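Local coordinates for putative branched-chain amino acid transport system substrate-binding protein (Rhodopseudomonas palustris, PDB 3TX6), which probably binds aromatic acids derived from lignin in the periplasm and delivers them to an ABC transporter, at residues A[86-90]-A[107-112]; A[114-118]-A[286-290]; A[259-264]-A[327-332]. All coordinates share one frame; numbering follows the deposited sequence. Where two conformers were deposited one is given.

Interaction 1: A[86-90]-A[107-112]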
loop_
_atom_site.group_PDB
_atom_site.type_symbol
_atom_site.label_atom_id
_atom_site.label_comp_id
_atom_site.label_asym_id
_atom_site.label_seq_id
_atom_site.Cartn_x
_atom_site.Cartn_y
_atom_site.Cartn_z
ATOM N N SER A 86 -11.933 4.122 7.473
ATOM C CA SER A 86 -11.416 4.943 8.567
ATOM C C SER A 86 -12.506 5.760 9.233
ATOM O O SER A 86 -12.539 5.848 10.482
ATOM C CB SER A 86 -10.236 5.851 8.088
ATOM O OG SER A 86 -9.706 6.581 9.141
ATOM N N ASN A 87 -13.424 6.317 8.424
ATOM C CA ASN A 87 -14.565 7.060 8.948
ATOM C C ASN A 87 -15.381 6.186 9.897
ATOM O O ASN A 87 -15.708 6.606 11.004
ATOM C CB ASN A 87 -15.483 7.573 7.844
ATOM C CG ASN A 87 -14.852 8.687 7.029
ATOM O OD1 ASN A 87 -13.893 9.354 7.458
ATOM N ND2 ASN A 87 -15.359 8.861 5.807
ATOM N N VAL A 88 -15.648 4.956 9.475
ATOM C CA VAL A 88 -16.443 4.035 10.281
ATOM C C VAL A 88 -15.699 3.644 11.576
ATOM O O VAL A 88 -16.276 3.658 12.671
ATOM C CB VAL A 88 -16.861 2.795 9.481
ATOM C CG1 VAL A 88 -17.572 1.769 10.394
ATOM C CG2 VAL A 88 -17.773 3.205 8.324
ATOM N N ALA A 89 -14.416 3.302 11.427
ATOM C CA ALA A 89 -13.577 2.847 12.510
ATOM C C ALA A 89 -13.493 3.889 13.597
ATOM O O ALA A 89 -13.566 3.561 14.784
ATOM C CB ALA A 89 -12.180 2.464 12.029
ATOM N N ASN A 90 -13.303 5.144 13.201
ATOM C CA ASN A 90 -13.170 6.197 14.177
ATOM C C ASN A 90 -14.469 6.548 14.886
ATOM O O ASN A 90 -14.452 6.958 16.051
ATOM C CB ASN A 90 -12.515 7.440 13.602
ATOM C CG ASN A 90 -11.008 7.289 13.492
ATOM O OD1 ASN A 90 -10.282 7.582 14.437
ATOM N ND2 ASN A 90 -10.528 6.751 12.344
ATOM N N GLU A 107 -8.778 13.826 12.400
ATOM C CA GLU A 107 -10.064 13.145 12.563
ATOM C C GLU A 107 -10.016 11.602 12.423
ATOM O O GLU A 107 -10.847 10.872 12.972
ATOM C CB GLU A 107 -11.027 13.717 11.517
ATOM C CG GLU A 107 -12.481 13.413 11.795
ATOM C CD GLU A 107 -12.947 13.993 13.127
ATOM O OE1 GLU A 107 -12.282 14.924 13.657
ATOM O OE2 GLU A 107 -13.980 13.509 13.648
ATOM N N ARG A 108 -9.031 11.121 11.693
ATOM C CA ARG A 108 -8.849 9.691 11.432
ATOM C C ARG A 108 -7.763 9.039 12.283
ATOM O O ARG A 108 -7.649 7.812 12.320
ATOM C CB ARG A 108 -8.512 9.549 9.971
ATOM C CG ARG A 108 -9.632 9.935 9.035
ATOM C CD ARG A 108 -9.190 9.965 7.574
ATOM N NE ARG A 108 -10.266 10.617 6.818
ATOM C CZ ARG A 108 -10.103 11.301 5.712
ATOM N NH1 ARG A 108 -8.890 11.439 5.200
ATOM N NH2 ARG A 108 -11.162 11.864 5.126
ATOM N N ALA A 109 -6.917 9.845 12.895
ATOM C CA ALA A 109 -5.673 9.334 13.486
ATOM C C ALA A 109 -5.866 8.500 14.724
ATOM O O ALA A 109 -5.028 7.649 15.010
ATOM C CB ALA A 109 -4.682 10.448 13.808
ATOM N N LYS A 110 -6.917 8.736 15.494
ATOM C CA LYS A 110 -7.014 8.028 16.762
ATOM C C LYS A 110 -7.110 6.524 16.565
ATOM O O LYS A 110 -6.429 5.800 17.235
ATOM C CB LYS A 110 -8.193 8.520 17.577
ATOM C CG LYS A 110 -8.239 7.883 18.958
ATOM C CD LYS A 110 -9.236 8.539 19.891
ATOM C CE LYS A 110 -9.356 7.758 21.209
ATOM N NZ LYS A 110 -10.221 8.338 22.282
ATOM N N TRP A 111 -7.954 6.073 15.632
ATOM C CA TRP A 111 -8.224 4.632 15.475
ATOM C C TRP A 111 -7.601 3.988 14.265
ATOM O O TRP A 111 -7.640 2.782 14.176
ATOM C CB TRP A 111 -9.710 4.354 15.549
ATOM C CG TRP A 111 -10.255 4.647 16.904
ATOM C CD1 TRP A 111 -10.900 5.802 17.322
ATOM C CD2 TRP A 111 -10.180 3.786 18.064
ATOM N NE1 TRP A 111 -11.234 5.681 18.644
ATOM C CE2 TRP A 111 -10.784 4.510 19.156
ATOM C CE3 TRP A 111 -9.647 2.530 18.299
ATOM C CZ2 TRP A 111 -10.897 3.960 20.431
ATOM C CZ3 TRP A 111 -9.766 1.974 19.587
ATOM C CH2 TRP A 111 -10.362 2.696 20.636
ATOM N N SER A 112 -6.983 4.767 13.351
ATOM C CA SER A 112 -6.392 4.215 12.127
ATOM C C SER A 112 -4.874 4.316 12.121
ATOM O O SER A 112 -4.310 5.334 12.475
ATOM C CB SER A 112 -6.903 4.938 10.867
ATOM O OG SER A 112 -8.305 4.757 10.685
HETATM O O HOH W 1 -14.099 11.912 5.499
#
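Asn90 OD1 sits at the edge of the Trp111 indole, in the plane of the ring, 3.4 Å from Trp111 CD1. The carbonyl of Ala89 approaches the same ring obliquely. At the other end, Asn87 OD1 lies at the edge of the Arg108 guanidinium, near its plane. Asn87 and Arg108 run side by side, their flat ends turned 48° apart. Water 1 lies in the guanidinium plane; it takes a bond from Arg108 NH2 and donates one to Asn87 OD1, while Arg108 NH1 is held by Pro103 O.

Asn90 carries the middle. Its OD1 accepts from Trp111 N at 3.0 Å. Its ND2 gives to Ser86 O, one turn back, almost straight at 167°, and to Arg108 O at 3.1 Å on a more bent path. Asn90 CG is anti to the carbonyl carbon (chi1 -78°), which turns the amide toward the 107-112 turn. An alanine here is likely to leave Trp111 N without its acceptor and Arg108 O without one of its donors. Deeper in, Ser86 OG and Ser112 OG share a hydrogen bond of 2.8 Å, and Ser112 OG also bonds His96 ND1.

The contact joins helix 79-92 to the turn leading into edge strand 112-114. One amide here serves as both donor and acceptor, so the turn is tied to the helix through backbone groups as well as side chains.

Interaction 2: A[114-118]-A[286-290]. With ENO (3-(4-hydroxy-phenyl)pyruvic acid), chain D.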
loop_
_atom_site.group_PDB
_atom_site.type_symbol
_atom_site.label_atom_id
_atom_site.label_comp_id
_atom_site.label_asym_id
_atom_site.label_seq_id
_atom_site.Cartn_x
_atom_site.Cartn_y
_atom_site.Cartn_z
ATOM N N ALA A 114 -1.718 2.765 9.154
ATOM C CA ALA A 114 -1.577 2.304 7.760
ATOM C C ALA A 114 -0.384 1.374 7.560
ATOM O O ALA A 114 0.692 1.651 8.041
ATOM C CB ALA A 114 -1.507 3.474 6.814
HETATM N N MSE A 115 -0.589 0.312 6.796
HETATM C CA MSE A 115 0.505 -0.568 6.413
HETATM C C MSE A 115 1.310 -0.047 5.223
HETATM O O MSE A 115 2.533 -0.147 5.227
HETATM C CB MSE A 115 -0.019 -1.980 6.192
HETATM C CG MSE A 115 -0.777 -2.483 7.424
HETATM SE SE MSE A 115 0.234 -2.327 9.139
HETATM C CE MSE A 115 1.523 -3.684 8.639
ATOM N N PRO A 116 0.661 0.465 4.163
ATOM C CA PRO A 116 1.473 0.949 3.019
ATOM C C PRO A 116 2.413 2.081 3.391
ATOM O O PRO A 116 2.123 2.882 4.282
ATOM C CB PRO A 116 0.432 1.404 2.001
ATOM C CG PRO A 116 -0.779 0.603 2.353
ATOM C CD PRO A 116 -0.763 0.602 3.876
ATOM N N GLN A 117 3.554 2.134 2.704
ATOM C CA GLN A 117 4.467 3.200 2.877
ATOM C C GLN A 117 3.792 4.556 2.580
ATOM O O GLN A 117 3.057 4.685 1.613
ATOM C CB GLN A 117 5.669 3.037 1.954
ATOM C CG GLN A 117 6.528 1.806 2.270
ATOM C CD GLN A 117 5.979 0.489 1.742
ATOM O OE1 GLN A 117 4.966 0.470 1.048
ATOM N NE2 GLN A 117 6.684 -0.624 2.039
ATOM N N PRO A 118 4.051 5.570 3.435
ATOM C CA PRO A 118 3.524 6.897 3.173
ATOM C C PRO A 118 4.107 7.488 1.928
ATOM O O PRO A 118 5.263 7.207 1.566
ATOM C CB PRO A 118 3.897 7.684 4.429
ATOM C CG PRO A 118 5.102 7.025 4.964
ATOM C CD PRO A 118 4.934 5.553 4.613
ATOM N N HIS A 286 0.739 -6.383 2.511
ATOM C CA HIS A 286 0.054 -5.513 3.473
ATOM C C HIS A 286 -0.883 -6.275 4.375
ATOM O O HIS A 286 -0.903 -5.998 5.576
ATOM C CB HIS A 286 -0.660 -4.347 2.809
ATOM C CG HIS A 286 0.235 -3.439 2.032
ATOM N ND1 HIS A 286 1.481 -3.048 2.448
ATOM C CD2 HIS A 286 0.017 -2.823 0.804
ATOM C CE1 HIS A 286 2.007 -2.209 1.513
ATOM N NE2 HIS A 286 1.123 -2.078 0.518
ATOM N N SER A 287 -1.684 -7.202 3.839
ATOM C CA SER A 287 -2.520 -8.013 4.718
ATOM C C SER A 287 -1.681 -8.953 5.603
ATOM O O SER A 287 -1.925 -9.069 6.803
ATOM C CB SER A 287 -3.650 -8.762 3.992
ATOM O OG SER A 287 -3.105 -9.557 3.058
ATOM N N PHE A 288 -0.659 -9.585 5.037
ATOM C CA PHE A 288 0.260 -10.410 5.813
ATOM C C PHE A 288 0.863 -9.611 6.979
ATOM O O PHE A 288 0.901 -10.078 8.116
ATOM C CB PHE A 288 1.343 -10.965 4.895
ATOM C CG PHE A 288 2.323 -11.867 5.559
ATOM C CD1 PHE A 288 2.056 -13.228 5.669
ATOM C CD2 PHE A 288 3.532 -11.400 6.016
ATOM C CE1 PHE A 288 2.958 -14.087 6.225
ATOM C CE2 PHE A 288 4.454 -12.280 6.566
ATOM C CZ PHE A 288 4.152 -13.613 6.686
ATOM N N ASP A 289 1.348 -8.412 6.671
ATOM C CA ASP A 289 2.016 -7.588 7.680
ATOM C C ASP A 289 1.030 -7.106 8.748
ATOM O O ASP A 289 1.400 -6.954 9.898
ATOM C CB ASP A 289 2.670 -6.399 7.022
ATOM C CG ASP A 289 3.899 -6.765 6.222
ATOM O OD1 ASP A 289 4.317 -7.941 6.283
ATOM O OD2 ASP A 289 4.469 -5.854 5.589
ATOM N N ALA A 290 -0.220 -6.833 8.358
ATOM C CA ALA A 290 -1.212 -6.426 9.334
ATOM C C ALA A 290 -1.340 -7.493 10.440
ATOM O O ALA A 290 -1.487 -7.179 11.645
ATOM C CB ALA A 290 -2.563 -6.130 8.693
HETATM O O4 ENO D . -4.023 3.523 -2.582
HETATM C C9 ENO D . -2.231 0.621 -2.544
HETATM C C8 ENO D . -1.226 0.091 -1.762
HETATM C C7 ENO D . 0.084 0.592 -1.829
HETATM C C6 ENO D . 0.324 1.695 -2.626
HETATM C C5 ENO D . -0.675 2.228 -3.434
HETATM C C4 ENO D . -1.979 1.704 -3.393
HETATM O O3 ENO D . 1.051 0.036 -1.001
HETATM C C3 ENO D . -3.052 2.224 -4.308
HETATM C C2 ENO D . -4.004 3.232 -3.790
HETATM C C1 ENO D . -4.988 3.760 -4.724
HETATM O O2 ENO D . -5.831 4.569 -4.283
HETATM O O1 ENO D . -4.981 3.413 -5.943
#
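His286 meets Pro116 and the ligand at once: a proline lies on one face of its ring, and a phenol oxygen sits at its edge. Pro116 CG is over that face, 3.9 Å from the ring centroid and 15° off the normal, a CH-pi contact. It lies 3.7 Å above the plane, offset toward the rim. His286 NE2 and O3 of 3-(4-hydroxy-phenyl)pyruvic acid are 2.6 Å apart in a short hydrogen bond whose donor could be either group. Pro116 CB touches the same oxygen at 3.4 Å, so the phenol end of the ligand rests against both segments. His286 CG stands anti to the carbonyl carbon (chi1 -60°), and the ring reaches out from helix 282-304 toward the ligand.

The 114-118 loop leaves the edge of the six-stranded sheet for helix 119-130 and strand 137-143 of the other sheet. It is thus one of the crossings between the two lobes that enclose the ligand, consistent with a hinge segment of this two-lobed periplasmic binding protein fold. Ser199, Arg174, Thr79 and Gln282 also hydrogen-bond the ligand.

Farther along helix 282-304, toward Asp289 and Ala290, Met115, a selenomethionine, folds back at chi2 and chi3. In one of its two conformers the bend lays CE of Met115 against Asp289 CB, 3.4 Å away. Its CG meets Ala290 CB at 4.3 Å, and no hydrogen bond crosses between the two segments. Gln117 comes to the His286 ring from the edge, its amide plane 59° from the ring plane. Gln117 OE1 is 4.0 Å from His286 CE1, and its polar end is held by Ser347 O and Gln282 NE2. The carboxylate of Asp289 turns to Ser329 OG and Gln330 N.

Interaction 3: A[259-264]-A[327-332]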
loop_
_atom_site.group_PDB
_atom_site.type_symbol
_atom_site.label_atom_id
_atom_site.label_comp_id
_atom_site.label_asym_id
_atom_site.label_seq_id
_atom_site.Cartn_x
_atom_site.Cartn_y
_atom_site.Cartn_z
ATOM N N LEU A 259 15.628 -6.819 9.257
ATOM C CA LEU A 259 14.472 -7.325 10.015
ATOM C C LEU A 259 13.321 -7.706 9.079
ATOM O O LEU A 259 12.496 -8.533 9.410
ATOM C CB LEU A 259 13.987 -6.289 11.032
ATOM C CG LEU A 259 14.853 -6.190 12.292
ATOM C CD1 LEU A 259 14.507 -4.950 13.089
ATOM C CD2 LEU A 259 14.672 -7.453 13.131
ATOM N N THR A 260 13.266 -7.072 7.916
ATOM C CA THR A 260 12.215 -7.354 6.931
ATOM C C THR A 260 12.426 -8.690 6.181
ATOM O O THR A 260 11.488 -9.231 5.580
ATOM C CB THR A 260 12.123 -6.198 5.893
ATOM O OG1 THR A 260 13.394 -5.978 5.294
ATOM C CG2 THR A 260 11.607 -4.903 6.534
ATOM N N LYS A 261 13.653 -9.230 6.211
ATOM C CA LYS A 261 13.990 -10.363 5.337
ATOM C C LYS A 261 13.208 -11.636 5.672
ATOM O O LYS A 261 12.575 -12.246 4.764
ATOM C CB LYS A 261 15.514 -10.639 5.293
ATOM C CG LYS A 261 15.929 -11.689 4.289
ATOM C CD LYS A 261 17.435 -11.735 4.123
ATOM C CE LYS A 261 17.867 -12.786 3.106
ATOM N NZ LYS A 261 19.349 -12.814 2.934
ATOM N N LYS A 262 13.244 -12.035 6.925
ATOM C CA LYS A 262 12.598 -13.259 7.359
ATOM C C LYS A 262 11.083 -13.218 7.017
ATOM O O LYS A 262 10.591 -14.123 6.371
ATOM C CB LYS A 262 12.903 -13.553 8.866
ATOM C CG LYS A 262 12.149 -14.722 9.465
ATOM C CD LYS A 262 12.510 -15.077 10.911
ATOM C CE LYS A 262 12.124 -13.964 11.897
ATOM N NZ LYS A 262 12.185 -14.334 13.355
ATOM N N PRO A 263 10.345 -12.161 7.443
ATOM C CA PRO A 263 8.921 -12.218 7.143
ATOM C C PRO A 263 8.611 -12.145 5.612
ATOM O O PRO A 263 7.607 -12.702 5.129
ATOM C CB PRO A 263 8.340 -10.980 7.869
ATOM C CG PRO A 263 9.519 -10.136 8.203
ATOM C CD PRO A 263 10.659 -11.079 8.404
ATOM N N GLY A 264 9.449 -11.463 4.857
ATOM C CA GLY A 264 9.322 -11.447 3.399
ATOM C C GLY A 264 9.537 -12.806 2.773
ATOM O O GLY A 264 8.746 -13.248 1.938
ATOM N N ALA A 327 8.527 -5.871 13.308
ATOM C CA ALA A 327 9.138 -6.342 12.081
ATOM C C ALA A 327 8.110 -6.986 11.169
ATOM O O ALA A 327 7.353 -7.829 11.602
ATOM C CB ALA A 327 10.321 -7.263 12.345
ATOM N N ALA A 328 8.066 -6.550 9.913
ATOM C CA ALA A 328 7.136 -7.144 8.922
ATOM C C ALA A 328 7.809 -7.179 7.562
ATOM O O ALA A 328 8.962 -6.737 7.409
ATOM C CB ALA A 328 5.805 -6.375 8.880
ATOM N N SER A 329 7.131 -7.739 6.574
ATOM C CA SER A 329 7.773 -7.909 5.257
ATOM C C SER A 329 8.049 -6.582 4.551
ATOM O O SER A 329 9.016 -6.462 3.770
ATOM C CB SER A 329 6.954 -8.831 4.346
ATOM O OG SER A 329 5.773 -8.216 3.937
ATOM N N GLN A 330 7.235 -5.558 4.844
ATOM C CA GLN A 330 7.348 -4.269 4.144
ATOM C C GLN A 330 8.099 -3.169 4.899
ATOM O O GLN A 330 8.280 -2.081 4.356
ATOM C CB GLN A 330 5.940 -3.784 3.763
ATOM C CG GLN A 330 5.263 -4.693 2.741
ATOM C CD GLN A 330 5.794 -4.445 1.340
ATOM O OE1 GLN A 330 7.022 -4.498 1.138
ATOM N NE2 GLN A 330 4.914 -4.142 0.362
ATOM N N GLY A 331 8.483 -3.441 6.146
ATOM C CA GLY A 331 9.097 -2.423 6.965
ATOM C C GLY A 331 9.139 -2.796 8.424
ATOM O O GLY A 331 8.671 -3.896 8.796
ATOM N N VAL A 332 9.647 -1.854 9.232
ATOM C CA VAL A 332 9.730 -2.027 10.670
ATOM C C VAL A 332 8.891 -0.880 11.216
ATOM O O VAL A 332 9.255 0.293 11.042
ATOM C CB VAL A 332 11.166 -2.002 11.199
ATOM C CG1 VAL A 332 11.148 -2.146 12.716
ATOM C CG2 VAL A 332 12.013 -3.086 10.460
HETATM O O HOH W 2 10.904 -8.343 2.953
#
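Thr260 CG2 points into the turn between strands 326-328 and 331-333. It lies 3.3 Å from Ala328 O and 3.5 Å from Gly331 N. The same carbonyl takes a CA-H...O contact from Thr260 CA at 3.3 Å. Beside it, Leu259 CB packs on Val332 CG2 at 3.8 Å and on the Ala327 methyl. Pro263 brings ring atom CG to within 3.5 Å of Ala328 C, and Gly264 CA lies against Ser329 CB at 3.7 Å.

No direct hydrogen bond crosses the contact. Water 2 bridges it instead, donating to Thr260 O and to Ser329 O, each at 2.8 Å. Thr260 O also accepts from Gly264 N, where the chain enters helix 261-275.

Farther out, the groups are set by their neighbours. Thr260 OG1 lies between the backbone N and the carbonyl carbon (chi1 55°), where it bonds Gln254 OE1; this leaves CG2 for the strand pair. Ala328 N bonds Gly331 O, closing the hairpin. Helix 282-304 touches Ser329 through Ala285, and Gln330 OE1 accepts from Val248 N.

The contact lays the start of helix 261-275 on a two-stranded antiparallel hairpin. Methyl groups and a proline ring meet mostly backbone here, so fit matters more than polar pairing, and a single water ties together two carbonyls, one from each segment.

Interaction 1 lies in the lobe of the six-stranded sheet, interaction 2 at the ligand where the chain leaves that sheet, and interaction 3 against helix 282-304. Interactions 1 and 2 are centred 16 Å apart and adjoin in sequence: strand 112-114, the edge of the six-stranded sheet, runs from one into the other. Interactions 2 and 3 lie closer, 11 Å between centres, and touch: Asp289 of helix 282-304 probably bonds Ser329 and Gln330 of the hairpin. Their segments alternate along the chain, and helices 261-275 and 282-304 follow one another. Interactions 1 and 3 do not touch, with nearest atoms about 15 Å apart. The ligand-facing loop and helix are thus tied to both the sheet and the hairpin.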